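Local coordinates for geranylgeranyl pyrophosphate synthetase (Pyrococcus horikoshii, PDB 1WY0), which probably catalyses the addition of isopentenyl diphosphate to allylic diphosphates to build the 20-carbon chain of geranylgeranyl diphosphate, at residues Leu245-Phe250 and Tyr297-Ala303; Val138-Ile142 and Ala184-Val188; Lys3-Phe8 and Leu332-Phe336; Ile22-Ile26 and Glu123-Arg127. All blocks are in the same frame, centred on the assembly; numbering follows the deposited sequence.

Contact 1: Leu245-Phe250 and Tyr297-Ala303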
loop_
_atom_site.group_PDB
_atom_site.type_symbol
_atom_site.label_atom_id
_atom_site.label_comp_id
_atom_site.label_asym_id
_atom_site.label_seq_id
_atom_site.Cartn_x
_atom_site.Cartn_y
_atom_site.Cartn_z
ATOM N N LEU A 245 -22.164 -7.755 -14.135
ATOM C CA LEU A 245 -22.640 -7.359 -15.460
ATOM C C LEU A 245 -24.059 -7.860 -15.678
ATOM O O LEU A 245 -24.824 -7.263 -16.431
ATOM C CB LEU A 245 -21.732 -7.931 -16.550
ATOM C CG LEU A 245 -22.225 -7.718 -17.983
ATOM C CD1 LEU A 245 -22.579 -6.255 -18.214
ATOM C CD2 LEU A 245 -21.147 -8.177 -18.949
ATOM N N ILE A 246 -24.397 -8.968 -15.020
ATOM C CA ILE A 246 -25.723 -9.559 -15.121
ATOM C C ILE A 246 -26.769 -8.632 -14.509
ATOM O O ILE A 246 -27.831 -8.392 -15.086
ATOM C CB ILE A 246 -25.763 -10.917 -14.393
ATOM C CG1 ILE A 246 -24.699 -11.843 -14.982
ATOM C CG2 ILE A 246 -27.150 -11.542 -14.514
ATOM C CD1 ILE A 246 -24.380 -13.053 -14.131
ATOM N N VAL A 247 -26.460 -8.106 -13.331
ATOM C CA VAL A 247 -27.363 -7.206 -12.631
ATOM C C VAL A 247 -27.459 -5.864 -13.371
ATOM O O VAL A 247 -28.518 -5.234 -13.389
ATOM C CB VAL A 247 -26.865 -6.991 -11.188
ATOM C CG1 VAL A 247 -27.620 -5.882 -10.529
ATOM C CG2 VAL A 247 -27.043 -8.263 -10.396
ATOM N N ALA A 248 -26.358 -5.423 -13.980
ATOM C CA ALA A 248 -26.375 -4.165 -14.721
ATOM C C ALA A 248 -27.279 -4.311 -15.950
ATOM O O ALA A 248 -28.060 -3.413 -16.264
ATOM C CB ALA A 248 -24.967 -3.774 -15.151
ATOM N N HIS A 249 -27.171 -5.438 -16.644
ATOM C CA HIS A 249 -28.005 -5.667 -17.818
ATOM C C HIS A 249 -29.468 -5.697 -17.408
ATOM O O HIS A 249 -30.325 -5.150 -18.094
ATOM C CB HIS A 249 -27.656 -6.994 -18.489
ATOM C CG HIS A 249 -28.542 -7.332 -19.649
ATOM N ND1 HIS A 249 -29.744 -7.991 -19.504
ATOM C CD2 HIS A 249 -28.379 -7.142 -20.979
ATOM C CE1 HIS A 249 -30.284 -8.193 -20.693
ATOM N NE2 HIS A 249 -29.472 -7.688 -21.604
ATOM N N PHE A 250 -29.759 -6.340 -16.287
ATOM C CA PHE A 250 -31.149 -6.436 -15.835
ATOM C C PHE A 250 -31.757 -5.064 -15.515
ATOM O O PHE A 250 -32.875 -4.736 -15.897
ATOM C CB PHE A 250 -31.198 -7.323 -14.591
ATOM C CG PHE A 250 -32.535 -7.177 -13.926
ATOM C CD1 PHE A 250 -32.668 -6.338 -12.828
ATOM C CD2 PHE A 250 -33.619 -7.906 -14.385
ATOM C CE1 PHE A 250 -33.893 -6.229 -12.185
ATOM C CE2 PHE A 250 -34.847 -7.792 -13.737
ATOM C CZ PHE A 250 -34.988 -6.953 -12.639
ATOM N N TYR A 297 -35.122 -11.433 -18.754
ATOM C CA TYR A 297 -34.576 -10.436 -19.673
ATOM C C TYR A 297 -33.257 -10.878 -20.324
ATOM O O TYR A 297 -32.524 -10.079 -20.893
ATOM C CB TYR A 297 -34.355 -9.132 -18.900
ATOM C CG TYR A 297 -35.656 -8.566 -18.455
ATOM C CD1 TYR A 297 -36.392 -7.749 -19.310
ATOM C CD2 TYR A 297 -36.125 -8.817 -17.168
ATOM C CE1 TYR A 297 -37.590 -7.196 -18.885
ATOM C CE2 TYR A 297 -37.317 -8.258 -16.737
ATOM C CZ TYR A 297 -38.047 -7.447 -17.590
ATOM O OH TYR A 297 -39.250 -6.908 -17.175
ATOM N N GLY A 298 -32.929 -12.180 -20.184
ATOM C CA GLY A 298 -31.743 -12.700 -20.866
ATOM C C GLY A 298 -30.437 -12.193 -20.234
ATOM O O GLY A 298 -29.342 -12.384 -20.749
ATOM N N SER A 299 -30.548 -11.545 -19.083
ATOM C CA SER A 299 -29.377 -10.980 -18.415
ATOM C C SER A 299 -28.235 -11.975 -18.176
ATOM O O SER A 299 -27.082 -11.657 -18.438
ATOM C CB SER A 299 -29.798 -10.337 -17.091
ATOM O OG SER A 299 -30.650 -9.222 -17.329
ATOM N N ILE A 300 -28.535 -13.169 -17.676
ATOM C CA ILE A 300 -27.463 -14.124 -17.443
ATOM C C ILE A 300 -26.806 -14.501 -18.775
ATOM O O ILE A 300 -25.596 -14.375 -18.935
ATOM C CB ILE A 300 -27.962 -15.399 -16.735
ATOM C CG1 ILE A 300 -28.595 -15.042 -15.383
ATOM C CG2 ILE A 300 -26.793 -16.335 -16.508
ATOM C CD1 ILE A 300 -29.058 -16.240 -14.560
ATOM N N ASP A 301 -27.613 -14.954 -19.725
ATOM C CA ASP A 301 -27.124 -15.339 -21.048
ATOM C C ASP A 301 -26.316 -14.185 -21.663
ATOM O O ASP A 301 -25.258 -14.390 -22.259
ATOM C CB ASP A 301 -28.323 -15.691 -21.941
ATOM C CG ASP A 301 -28.040 -16.847 -22.877
ATOM O OD1 ASP A 301 -27.357 -16.640 -23.911
ATOM O OD2 ASP A 301 -28.505 -17.971 -22.574
ATOM N N TYR A 302 -26.824 -12.968 -21.511
ATOM C CA TYR A 302 -26.146 -11.788 -22.031
ATOM C C TYR A 302 -24.696 -11.736 -21.560
ATOM O O TYR A 302 -23.779 -11.645 -22.374
ATOM C CB TYR A 302 -26.861 -10.519 -21.568
ATOM C CG TYR A 302 -26.073 -9.248 -21.816
ATOM C CD1 TYR A 302 -26.085 -8.623 -23.065
ATOM C CD2 TYR A 302 -25.301 -8.679 -20.801
ATOM C CE1 TYR A 302 -25.339 -7.461 -23.294
ATOM C CE2 TYR A 302 -24.558 -7.528 -21.014
ATOM C CZ TYR A 302 -24.577 -6.924 -22.262
ATOM O OH TYR A 302 -23.811 -5.809 -22.480
ATOM N N ALA A 303 -24.500 -11.784 -20.242
ATOM C CA ALA A 303 -23.162 -11.734 -19.653
ATOM C C ALA A 303 -22.298 -12.912 -20.102
ATOM O O ALA A 303 -21.087 -12.766 -20.315
ATOM C CB ALA A 303 -23.264 -11.702 -18.129
#
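H249 reaches from helix 245-253 into the start of helix 299-315 and meets S299 and Y302. With CG anti to the backbone N (chi1 176°), the imidazole leaves its own helix and reaches toward the turn at 297-299. H249 CB lies 3.7 Å from Y302 CD2, and H249 CG has S299 OG and that same CD2 alongside. H249 ND1 shares a hydrogen bond of 2.7 Å with S299 OG, either atom being a possible donor, and H249 CE1 points at Y297 O, 2.9 Å away near the ring plane. H249 CD2 sits over the tyrosine ring of Y302, in an offset stack with centroids 4.3 Å apart, and H249 NE2 is 3.7 Å from Y302 CG. The turn receiving the histidine is a Schellman motif: G298, at positive phi, closes helix 283-296, with S299 N bonding back to L294 O, and then serves as N-cap of the next helix in this all-alpha polyprenyl synthetase. I246 CG1 presses tightly on A303 CB at 3.5 Å, while L245 CD1 meets the edge of Y302 at CE2, 3.7 Å away. F250 CE2 touches Y297 CD2 at 3.8 Å; the Y297 hydroxyl itself is bonded to D258.

Contact 2: Val138-Ile142 and Ala184-Val188; sequences VLEVI and ASAKV
V141 and V188 pack between helix 132-159 and helix 167-193, neighbours in sequence that run antiparallel (168°) in the all-alpha isoprenoid synthase fold, with local axes 10.0 Å apart. The tight part lies on the inner side. With CG1 anti to its backbone N (chi1 159°), V141 puts that methyl between two partners on the facing helix: V188 CG2 at 3.6 Å and A184 CB at 3.8 Å. The short A184 leaves room for the valine branch. Toward the outside the contact loosens. V141 CG2 has the aliphatic part of K187 beside it, CD at 3.8 Å, and from there the lysine chain bends at its last two torsions, so its methylenes rather than its ammonium do the touching. Both residues keep some exposure to solvent. An alanine in place of V141 would probably leave a gap between A184 and V188 and take one apolar neighbour from the K187 methylenes. Deeper in, I142 CG1 lies 4.3 Å from V188 CG2, and its side chain also packs on I78 of helix 69-90. V138, which also leans on I191 and I192, extends the apolar strip, its CG1 4.0 Å from V188 CG1.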
loop_
_atom_site.group_PDB
_atom_site.type_symbol
_atom_site.label_atom_id
_atom_site.label_comp_id
_atom_site.label_asym_id
_atom_site.label_seq_id
_atom_site.Cartn_x
_atom_site.Cartn_y
_atom_site.Cartn_z
ATOM N N VAL A 138 8.958 -1.705 -17.098
ATOM C CA VAL A 138 8.195 -2.712 -16.366
ATOM C C VAL A 138 7.626 -2.060 -15.105
ATOM O O VAL A 138 6.462 -2.250 -14.772
ATOM C CB VAL A 138 9.085 -3.918 -15.966
ATOM C CG1 VAL A 138 8.337 -4.829 -14.997
ATOM C CG2 VAL A 138 9.480 -4.710 -17.209
ATOM N N LEU A 139 8.458 -1.290 -14.414
ATOM C CA LEU A 139 8.039 -0.597 -13.203
ATOM C C LEU A 139 6.849 0.296 -13.514
ATOM O O LEU A 139 5.908 0.371 -12.727
ATOM C CB LEU A 139 9.180 0.259 -12.654
ATOM C CG LEU A 139 8.857 1.222 -11.502
ATOM C CD1 LEU A 139 8.488 0.444 -10.260
ATOM C CD2 LEU A 139 10.049 2.105 -11.226
ATOM N N GLU A 140 6.888 0.958 -14.667
ATOM C CA GLU A 140 5.825 1.869 -15.070
ATOM C C GLU A 140 4.520 1.196 -15.487
ATOM O O GLU A 140 3.452 1.808 -15.417
ATOM C CB GLU A 140 6.322 2.800 -16.184
ATOM C CG GLU A 140 5.216 3.566 -16.883
ATOM C CD GLU A 140 5.731 4.735 -17.710
ATOM O OE1 GLU A 140 6.872 4.654 -18.224
ATOM O OE2 GLU A 140 4.988 5.733 -17.855
ATOM N N VAL A 141 4.602 -0.051 -15.934
ATOM C CA VAL A 141 3.407 -0.786 -16.322
ATOM C C VAL A 141 2.720 -1.252 -15.041
ATOM O O VAL A 141 1.499 -1.205 -14.911
ATOM C CB VAL A 141 3.753 -2.043 -17.154
ATOM C CG1 VAL A 141 2.597 -3.028 -17.101
ATOM C CG2 VAL A 141 4.042 -1.660 -18.597
ATOM N N ILE A 142 3.530 -1.702 -14.098
ATOM C CA ILE A 142 3.024 -2.196 -12.834
ATOM C C ILE A 142 2.426 -1.061 -12.014
ATOM O O ILE A 142 1.414 -1.236 -11.358
ATOM C CB ILE A 142 4.148 -2.916 -12.063
ATOM C CG1 ILE A 142 4.497 -4.226 -12.796
ATOM C CG2 ILE A 142 3.726 -3.175 -10.625
ATOM C CD1 ILE A 142 5.641 -5.041 -12.163
ATOM N N ALA A 184 -1.464 -6.266 -17.371
ATOM C CA ALA A 184 -0.093 -5.994 -16.968
ATOM C C ALA A 184 0.743 -7.264 -16.940
ATOM O O ALA A 184 1.925 -7.235 -17.251
ATOM C CB ALA A 184 -0.073 -5.337 -15.605
ATOM N N SER A 185 0.126 -8.375 -16.553
ATOM C CA SER A 185 0.811 -9.657 -16.492
ATOM C C SER A 185 1.335 -10.038 -17.880
ATOM O O SER A 185 2.516 -10.346 -18.051
ATOM C CB SER A 185 -0.149 -10.745 -15.996
ATOM O OG SER A 185 -0.652 -10.449 -14.706
ATOM N N ALA A 186 0.448 -10.020 -18.866
ATOM C CA ALA A 186 0.850 -10.345 -20.232
ATOM C C ALA A 186 1.802 -9.296 -20.809
ATOM O O ALA A 186 2.825 -9.599 -21.411
ATOM C CB ALA A 186 -0.410 -10.427 -21.095
ATOM N N LYS A 187 1.411 -8.021 -20.641
ATOM C CA LYS A 187 2.210 -6.941 -21.207
ATOM C C LYS A 187 3.645 -6.938 -20.669
ATOM O O LYS A 187 4.602 -6.629 -21.366
ATOM C CB LYS A 187 1.519 -5.619 -20.875
ATOM C CG LYS A 187 2.364 -4.410 -21.272
ATOM C CD LYS A 187 1.603 -3.093 -21.108
ATOM C CE LYS A 187 1.799 -2.149 -22.297
ATOM N NZ LYS A 187 0.497 -1.741 -22.818
ATOM N N VAL A 188 3.773 -7.254 -19.365
ATOM C CA VAL A 188 5.104 -7.283 -18.770
ATOM C C VAL A 188 5.895 -8.510 -19.225
ATOM O O VAL A 188 7.120 -8.510 -19.265
ATOM C CB VAL A 188 4.958 -7.295 -17.247
ATOM C CG1 VAL A 188 6.223 -7.871 -16.614
ATOM C CG2 VAL A 188 4.740 -5.885 -16.734
#

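Contact 3: Lys3-Phe8 and Leu332-Phe336; sequences KYEELF and LLAKF
Y4, F8 and F336 form an aromatic cluster joining the two ends of the chain: the start of helix 3-25 and the close of helix 325-336, whose local axes make an angle of 117°. F336 is the middle ring. It turns its edge to the face of Y4, with planes at 77° and CD1 3.5 Å from Y4 CD1, and its CB lies over the same face, 4.1 Å from the centroid of the Y4 ring. F336 in turn presents a face to the edge of F8, the centroids 4.8 Å apart; the closest carbons of that pair are modelled too near each other for finer detail. With its CG anti to the carbonyl carbon (chi1 -74°), Y4 swings its ring across to helix 325-336, where L332 CD2 meets the ring edge at CE2, 3.9 Å away. The hydroxyl goes on to a hydrogen bond with E339. A leucine at Y4 would probably leave the edge of F336 without its aromatic face and E339 without its phenol partner. Beside the rings, L7 CD2 slides past L332 CB at 3.7 Å. L7 and L333 both rest on helix 49-57, through F52 and through V49 and V53 respectively, while A334 faces W206 and V210 of helix 197-224.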
loop_
_atom_site.group_PDB
_atom_site.type_symbol
_atom_site.label_atom_id
_atom_site.label_comp_id
_atom_site.label_asym_id
_atom_site.label_seq_id
_atom_site.Cartn_x
_atom_site.Cartn_y
_atom_site.Cartn_z
ATOM N N LYS A 3 -6.163 -32.096 -21.956
ATOM C CA LYS A 3 -5.044 -31.186 -22.152
ATOM C C LYS A 3 -4.994 -30.142 -21.037
ATOM O O LYS A 3 -3.945 -29.635 -20.657
ATOM C CB LYS A 3 -5.214 -30.501 -23.507
ATOM C CG LYS A 3 -6.599 -30.746 -24.110
ATOM C CD LYS A 3 -7.444 -29.472 -24.153
ATOM C CE LYS A 3 -8.864 -29.725 -24.666
ATOM N NZ LYS A 3 -9.643 -28.490 -24.584
ATOM N N TYR A 4 -6.194 -29.795 -20.534
ATOM C CA TYR A 4 -6.271 -28.912 -19.381
ATOM C C TYR A 4 -5.481 -29.479 -18.206
ATOM O O TYR A 4 -4.892 -28.756 -17.413
ATOM C CB TYR A 4 -7.743 -28.758 -18.995
ATOM C CG TYR A 4 -8.432 -27.880 -19.978
ATOM C CD1 TYR A 4 -9.818 -27.760 -19.949
ATOM C CD2 TYR A 4 -7.698 -27.171 -20.930
ATOM C CE1 TYR A 4 -10.467 -26.932 -20.853
ATOM C CE2 TYR A 4 -8.346 -26.350 -21.840
ATOM C CZ TYR A 4 -9.723 -26.232 -21.807
ATOM O OH TYR A 4 -10.375 -25.403 -22.699
ATOM N N GLU A 5 -5.540 -30.820 -18.097
ATOM C CA GLU A 5 -4.791 -31.496 -17.046
ATOM C C GLU A 5 -3.289 -31.262 -17.206
ATOM O O GLU A 5 -2.538 -31.133 -16.248
ATOM C CB GLU A 5 -5.094 -32.992 -17.136
ATOM C CG GLU A 5 -6.404 -33.364 -16.440
ATOM C CD GLU A 5 -7.347 -32.182 -16.479
ATOM O OE1 GLU A 5 -8.160 -32.109 -17.390
ATOM O OE2 GLU A 5 -7.262 -31.340 -15.586
ATOM N N GLU A 6 -2.852 -31.254 -18.479
ATOM C CA GLU A 6 -1.445 -30.994 -18.757
ATOM C C GLU A 6 -1.119 -29.506 -18.618
ATOM O O GLU A 6 -0.046 -29.117 -18.174
ATOM C CB GLU A 6 -1.146 -31.462 -20.181
ATOM C CG GLU A 6 0.353 -31.600 -20.447
ATOM C CD GLU A 6 0.576 -32.615 -21.544
ATOM O OE1 GLU A 6 0.762 -32.214 -22.685
ATOM O OE2 GLU A 6 0.557 -33.808 -21.247
ATOM N N LEU A 7 -2.064 -28.651 -19.008
ATOM C CA LEU A 7 -1.876 -27.208 -18.890
ATOM C C LEU A 7 -1.679 -26.893 -17.416
ATOM O O LEU A 7 -0.767 -26.157 -17.050
ATOM C CB LEU A 7 -3.096 -26.454 -19.419
ATOM C CG LEU A 7 -3.159 -24.962 -19.061
ATOM C CD1 LEU A 7 -1.906 -24.244 -19.547
ATOM C CD2 LEU A 7 -4.399 -24.353 -19.679
ATOM N N PHE A 8 -2.534 -27.462 -16.570
ATOM C CA PHE A 8 -2.425 -27.245 -15.133
ATOM C C PHE A 8 -1.145 -27.876 -14.614
ATOM O O PHE A 8 -0.649 -27.514 -13.547
ATOM C CB PHE A 8 -3.628 -27.842 -14.404
ATOM C CG PHE A 8 -4.913 -27.120 -14.678
ATOM C CD1 PHE A 8 -4.922 -25.737 -14.858
ATOM C CD2 PHE A 8 -6.119 -27.812 -14.730
ATOM C CE1 PHE A 8 -6.109 -25.056 -15.086
ATOM C CE2 PHE A 8 -7.315 -27.139 -14.958
ATOM C CZ PHE A 8 -7.306 -25.757 -15.135
ATOM N N LEU A 332 -5.288 -21.936 -24.461
ATOM C CA LEU A 332 -6.020 -22.920 -23.684
ATOM C C LEU A 332 -6.567 -22.292 -22.400
ATOM O O LEU A 332 -7.740 -22.463 -22.072
ATOM C CB LEU A 332 -5.124 -24.117 -23.350
ATOM C CG LEU A 332 -4.873 -25.111 -24.491
ATOM C CD1 LEU A 332 -4.083 -26.317 -23.981
ATOM C CD2 LEU A 332 -6.209 -25.571 -25.054
ATOM N N LEU A 333 -5.715 -21.565 -21.685
ATOM C CA LEU A 333 -6.115 -20.912 -20.441
ATOM C C LEU A 333 -7.333 -20.031 -20.680
ATOM O O LEU A 333 -8.349 -20.154 -19.991
ATOM C CB LEU A 333 -4.961 -20.066 -19.902
ATOM C CG LEU A 333 -5.159 -19.315 -18.587
ATOM C CD1 LEU A 333 -5.389 -20.289 -17.432
ATOM C CD2 LEU A 333 -3.922 -18.474 -18.330
ATOM N N ALA A 334 -7.236 -19.153 -21.673
ATOM C CA ALA A 334 -8.341 -18.264 -21.989
ATOM C C ALA A 334 -9.602 -19.059 -22.283
ATOM O O ALA A 334 -10.701 -18.667 -21.882
ATOM C CB ALA A 334 -7.989 -17.396 -23.184
ATOM N N LYS A 335 -9.444 -20.175 -22.985
ATOM C CA LYS A 335 -10.587 -21.003 -23.340
ATOM C C LYS A 335 -11.119 -21.738 -22.110
ATOM O O LYS A 335 -12.324 -21.918 -21.963
ATOM C CB LYS A 335 -10.197 -21.992 -24.444
ATOM C CG LYS A 335 -11.326 -22.316 -25.406
ATOM C CD LYS A 335 -10.931 -23.419 -26.388
ATOM C CE LYS A 335 -12.106 -23.797 -27.297
ATOM N NZ LYS A 335 -11.780 -24.918 -28.231
ATOM N N PHE A 336 -10.218 -22.151 -21.226
ATOM C CA PHE A 336 -10.637 -22.834 -20.008
ATOM C C PHE A 336 -11.415 -21.881 -19.103
ATOM O O PHE A 336 -12.448 -22.203 -18.530
ATOM C CB PHE A 336 -9.382 -23.306 -19.275
ATOM C CG PHE A 336 -9.744 -23.823 -17.911
ATOM C CD1 PHE A 336 -10.327 -25.080 -17.786
ATOM C CD2 PHE A 336 -9.449 -23.074 -16.781
ATOM C CE1 PHE A 336 -10.607 -25.588 -16.524
ATOM C CE2 PHE A 336 -9.732 -23.594 -15.520
ATOM C CZ PHE A 336 -10.313 -24.849 -15.386
#

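Contact 4: Ile22-Ile26 and Glu123-Arg127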
loop_
_atom_site.group_PDB
_atom_site.type_symbol
_atom_site.label_atom_id
_atom_site.label_comp_id
_atom_site.label_asym_id
_atom_site.label_seq_id
_atom_site.Cartn_x
_atom_site.Cartn_y
_atom_site.Cartn_z
ATOM N N ILE A 22 8.696 -15.943 -3.845
ATOM C CA ILE A 22 7.723 -15.277 -3.000
ATOM C C ILE A 22 8.082 -15.423 -1.532
ATOM O O ILE A 22 8.162 -14.438 -0.800
ATOM C CB ILE A 22 6.298 -15.847 -3.210
ATOM C CG1 ILE A 22 5.703 -15.289 -4.505
ATOM C CG2 ILE A 22 5.413 -15.509 -2.011
ATOM C CD1 ILE A 22 4.337 -15.822 -4.829
ATOM N N PHE A 23 8.314 -16.655 -1.103
ATOM C CA PHE A 23 8.621 -16.895 0.294
ATOM C C PHE A 23 10.022 -16.536 0.758
ATOM O O PHE A 23 10.335 -16.662 1.937
ATOM C CB PHE A 23 8.265 -18.336 0.648
ATOM C CG PHE A 23 6.781 -18.584 0.648
ATOM C CD1 PHE A 23 5.956 -17.898 1.535
ATOM C CD2 PHE A 23 6.201 -19.445 -0.273
ATOM C CE1 PHE A 23 4.581 -18.060 1.502
ATOM C CE2 PHE A 23 4.822 -19.615 -0.316
ATOM C CZ PHE A 23 4.010 -18.919 0.574
ATOM N N GLU A 24 10.874 -16.086 -0.154
ATOM C CA GLU A 24 12.197 -15.671 0.273
ATOM C C GLU A 24 12.079 -14.171 0.517
ATOM O O GLU A 24 12.881 -13.579 1.239
ATOM C CB GLU A 24 13.264 -15.988 -0.781
ATOM C CG GLU A 24 13.424 -14.990 -1.904
ATOM C CD GLU A 24 14.633 -15.318 -2.764
ATOM O OE1 GLU A 24 14.841 -16.519 -3.048
ATOM O OE2 GLU A 24 15.370 -14.382 -3.153
ATOM N N LEU A 25 11.054 -13.570 -0.089
ATOM C CA LEU A 25 10.766 -12.150 0.080
ATOM C C LEU A 25 9.952 -11.980 1.366
ATOM O O LEU A 25 10.162 -11.031 2.116
ATOM C CB LEU A 25 9.973 -11.605 -1.112
ATOM C CG LEU A 25 10.738 -11.194 -2.375
ATOM C CD1 LEU A 25 9.751 -10.815 -3.450
ATOM C CD2 LEU A 25 11.661 -10.016 -2.078
ATOM N N ILE A 26 9.019 -12.895 1.612
ATOM C CA ILE A 26 8.211 -12.839 2.824
ATOM C C ILE A 26 8.412 -14.117 3.633
ATOM O O ILE A 26 7.568 -15.014 3.651
ATOM C CB ILE A 26 6.689 -12.623 2.530
ATOM C CG1 ILE A 26 6.145 -13.704 1.596
ATOM C CG2 ILE A 26 6.471 -11.263 1.880
ATOM C CD1 ILE A 26 4.652 -13.575 1.350
ATOM N N GLU A 123 9.876 -4.500 -4.132
ATOM C CA GLU A 123 11.208 -4.959 -3.864
ATOM C C GLU A 123 11.527 -6.082 -4.812
ATOM O O GLU A 123 12.657 -6.252 -5.250
ATOM C CB GLU A 123 11.278 -5.472 -2.438
ATOM C CG GLU A 123 12.721 -5.694 -2.004
ATOM C CD GLU A 123 12.763 -6.652 -0.838
ATOM O OE1 GLU A 123 11.927 -6.542 0.042
ATOM O OE2 GLU A 123 13.662 -7.488 -0.803
ATOM N N ALA A 124 10.499 -6.817 -5.233
ATOM C CA ALA A 124 10.648 -7.865 -6.243
ATOM C C ALA A 124 10.978 -7.238 -7.594
ATOM O O ALA A 124 11.793 -7.761 -8.343
ATOM C CB ALA A 124 9.362 -8.681 -6.353
ATOM N N VAL A 125 10.333 -6.120 -7.905
ATOM C CA VAL A 125 10.585 -5.427 -9.160
ATOM C C VAL A 125 12.040 -4.972 -9.226
ATOM O O VAL A 125 12.675 -5.061 -10.271
ATOM C CB VAL A 125 9.687 -4.185 -9.308
ATOM C CG1 VAL A 125 10.113 -3.370 -10.518
ATOM C CG2 VAL A 125 8.239 -4.610 -9.456
ATOM N N ALA A 126 12.556 -4.476 -8.107
ATOM C CA ALA A 126 13.927 -4.002 -8.047
ATOM C C ALA A 126 14.933 -5.135 -8.267
ATOM O O ALA A 126 15.903 -4.960 -8.998
ATOM C CB ALA A 126 14.179 -3.317 -6.706
ATOM N N ARG A 127 14.702 -6.291 -7.643
ATOM C CA ARG A 127 15.596 -7.443 -7.792
ATOM C C ARG A 127 15.649 -8.031 -9.204
ATOM O O ARG A 127 16.471 -8.901 -9.479
ATOM C CB ARG A 127 15.203 -8.566 -6.827
ATOM C CG ARG A 127 15.408 -8.255 -5.362
ATOM C CD ARG A 127 15.221 -9.509 -4.537
ATOM N NE ARG A 127 15.407 -9.272 -3.111
ATOM C CZ ARG A 127 15.382 -10.231 -2.192
ATOM N NH1 ARG A 127 15.184 -11.490 -2.552
ATOM N NH2 ARG A 127 15.541 -9.928 -0.911
#
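L25 and A124 mark the closest approach of the two backbones, their CA atoms 7.6 Å apart, where the last turn of helix 3-25 passes residues 123-127, on helix 107-126. I26 is the first residue to leave helical geometry, though its N still bonds to I22 O, and L25 O is taken up by the K120 ammonium from the opposing helix. At this separation the side chains do all the touching. L25 splits its two methyls between an apolar and a charged neighbour: CD1 rests on A124 CB at 3.6 Å, while CD2 lies over the centre of the R127 guanidinium, 3.7 Å from CZ. That flat group is held from its rim as well. R127 NH1 makes a salt bridge of 3.0 Å with E24 OE2, which approaches near the guanidinium plane although the carboxylate is turned 61° from it. R127 NH2 makes a second one with E123 OE2, at 3.1 Å, four residues back along the chain. The three form a salt-bridge network at the rim of the all-alpha bundle, and two acids on one guanidinium would be expected to keep all three groups charged. E24 gets there with its CG in the crowded position between backbone N and carbonyl carbon (chi1 83°), its chain extended beyond. L25 CD2 also runs past the bridged carboxylate, 3.5 Å from E123 OE2. Helix 107-126 also reaches the second subunit: A126 packs on L139 of that subunit, and E123 OE1 has a weak hydrogen bond to its N147.

Overall arrangement
Contacts 2 and 4 belong to one packed region: I142 CD1 meets V125 CG2 at 3.8 Å, so helix 107-126 and helix 132-159 tie them together near the subunit interface. Contact 3 shares helix 3-25 with contact 4, yet their centres are 28 Å apart, each using one end of it. Contact 1 lies across the chain's centre from contact 4, with 41 Å between centres. A bound mercury lies about 12 Å from the side chain of I142 and one about 13 Å from that of E123. Helices 69-90 and 197-224 carry DDxxD sequences that in this family bind magnesium and diphosphate; contacts 2 and 4 pack on the first, contacts 1, 2 and 3 on the second.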